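Local coordinates for GENE 22 product (Bacillus phage spp1, PDB 2XC8), which is of unknown function but is similar in fold to a domain of the receptor-binding protein of lactococcal phage p2, at the interface of chains A and B. Sequence-based numbering; all coordinates share one arbitrary frame. Chains: chain A/B, GENE 22 product.

The interface of chains A and B. Residues chain A 44-45, 60, 73-75; chain B 126-128.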
loop_
_atom_site.group_PDB
_atom_site.type_symbol
_atom_site.label_atom_id
_atom_site.label_comp_id
_atom_site.label_asym_id
_atom_site.label_seq_id
_atom_site.Cartn_x
_atom_site.Cartn_y
_atom_site.Cartn_z
ATOM N N VAL A 44 -3.238 5.293 5.577
ATOM C CA VAL A 44 -3.284 6.376 6.553
ATOM C C VAL A 44 -2.000 7.203 6.447
ATOM O O VAL A 44 -0.936 6.671 6.122
ATOM C CB VAL A 44 -3.510 5.823 7.997
ATOM C CG1 VAL A 44 -2.212 5.741 8.796
ATOM C CG2 VAL A 44 -4.526 6.654 8.735
ATOM N N SER A 45 -2.112 8.506 6.694
ATOM C CA SER A 45 -0.956 9.401 6.673
ATOM C C SER A 45 -1.164 10.596 7.598
ATOM O O SER A 45 -2.299 11.031 7.815
ATOM C CB SER A 45 -0.645 9.874 5.247
ATOM O OG SER A 45 -1.615 10.795 4.778
ATOM N N LEU A 60 0.669 6.088 16.709
ATOM C CA LEU A 60 -0.351 5.582 15.800
ATOM C C LEU A 60 -0.840 4.214 16.269
ATOM O O LEU A 60 -0.040 3.301 16.473
ATOM C CB LEU A 60 0.216 5.504 14.377
ATOM C CG LEU A 60 -0.682 5.102 13.203
ATOM C CD1 LEU A 60 -1.734 6.166 12.903
ATOM C CD2 LEU A 60 0.166 4.833 11.970
ATOM N N TRP A 73 -7.531 2.967 12.279
ATOM C CA TRP A 73 -6.394 3.744 12.759
ATOM C C TRP A 73 -6.825 4.839 13.725
ATOM O O TRP A 73 -7.881 5.459 13.560
ATOM C CB TRP A 73 -5.642 4.391 11.596
ATOM C CG TRP A 73 -4.958 3.435 10.672
ATOM C CD1 TRP A 73 -5.341 3.115 9.402
ATOM C CD2 TRP A 73 -3.762 2.686 10.932
ATOM N NE1 TRP A 73 -4.462 2.212 8.855
ATOM C CE2 TRP A 73 -3.485 1.930 9.771
ATOM C CE3 TRP A 73 -2.902 2.575 12.033
ATOM C CZ2 TRP A 73 -2.381 1.076 9.679
ATOM C CZ3 TRP A 73 -1.803 1.724 11.940
ATOM C CH2 TRP A 73 -1.554 0.986 10.770
ATOM N N SER A 74 -5.988 5.064 14.731
ATOM C CA SER A 74 -6.135 6.182 15.645
ATOM C C SER A 74 -4.779 6.832 15.854
ATOM O O SER A 74 -3.754 6.149 15.885
ATOM C CB SER A 74 -6.703 5.715 16.979
ATOM O OG SER A 74 -8.104 5.530 16.889
ATOM N N LEU A 75 -4.774 8.153 15.989
ATOM C CA LEU A 75 -3.536 8.884 16.215
ATOM C C LEU A 75 -3.611 9.713 17.485
ATOM O O LEU A 75 -4.531 10.514 17.667
ATOM C CB LEU A 75 -3.200 9.774 15.010
ATOM C CG LEU A 75 -1.908 10.600 15.057
ATOM C CD1 LEU A 75 -0.670 9.724 14.882
ATOM C CD2 LEU A 75 -1.939 11.691 13.997
ATOM N N LYS B 126 -7.140 9.657 4.720
ATOM C CA LYS B 126 -5.997 9.283 5.549
ATOM C C LYS B 126 -5.913 9.862 6.968
ATOM O O LYS B 126 -5.148 9.340 7.774
ATOM C CB LYS B 126 -4.690 9.771 4.922
ATOM N N PRO B 127 -6.687 10.933 7.275
ATOM C CA PRO B 127 -6.700 11.488 8.623
ATOM C C PRO B 127 -7.106 10.275 9.450
ATOM O O PRO B 127 -8.119 9.634 9.149
ATOM C CB PRO B 127 -7.775 12.565 8.457
ATOM C CG PRO B 127 -7.537 13.120 7.075
ATOM C CD PRO B 127 -6.684 12.130 6.303
ATOM N N PRO B 128 -6.301 9.947 10.480
ATOM C CA PRO B 128 -6.675 8.833 11.327
ATOM C C PRO B 128 -7.523 9.512 12.381
ATOM O O PRO B 128 -7.272 10.677 12.722
ATOM C CB PRO B 128 -5.359 8.335 11.943
ATOM C CG PRO B 128 -4.267 9.215 11.408
ATOM C CD PRO B 128 -4.886 10.334 10.650
#
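The backbone N of A:Ser45 donates to the carbonyl O of B:Lys126 over 3.3 Å. The bond is fairly straight but weak. It links a tail segment of chain B to a strand of chain A only lightly. B:Lys126, B:Pro127 and B:Pro128 are all poorly ordered, and the B:Lys126 side chain is modelled only to CB. The hydroxyl OG of A:Ser45 comes up to that CB at 3.2 Å. It is set there by its place between the serine's backbone N and carbonyl carbon (chi1 72°). The fit is uncertain, given the poor order of B:Lys126.

B:Pro128 carries most of the packing, through its CB and CG atoms. A:Val44 CG2 and A:Leu75 CB flank the ring. The side chains of A:Val44 and B:Pro128 cross at about a right angle. The CG2 methyl of A:Val44 meets B:Pro128 CG at 3.7 Å. Nearly opposite, A:Leu75 CB lies 3.8 Å from B:Pro128 CG. The leucine makes this contact with CB rather than with its branch methyls. A:Trp73 also touches with its CB, 4.0 Å from B:Pro128 CB and on the valine's side of the ring. Its CG is anti to the carbonyl carbon (chi1 -66°), which turns the indole away from the proline and toward A:Val44. The CG1 methyl of A:Val44 sits 3.9 Å above one indole face, near the rim. The tryptophan thus backs the valine from within chain A. B:Pro127 contributes little.

The interface is not an exact two-fold, and the structure alone does not show whether this tail packing occurs outside the crystal. The chain A surface is built from strands 44-47 and 71-79, with A:Leu60 of strand 56-64 behind. These strands receive a loop of chain B near the C-terminal end of the protein.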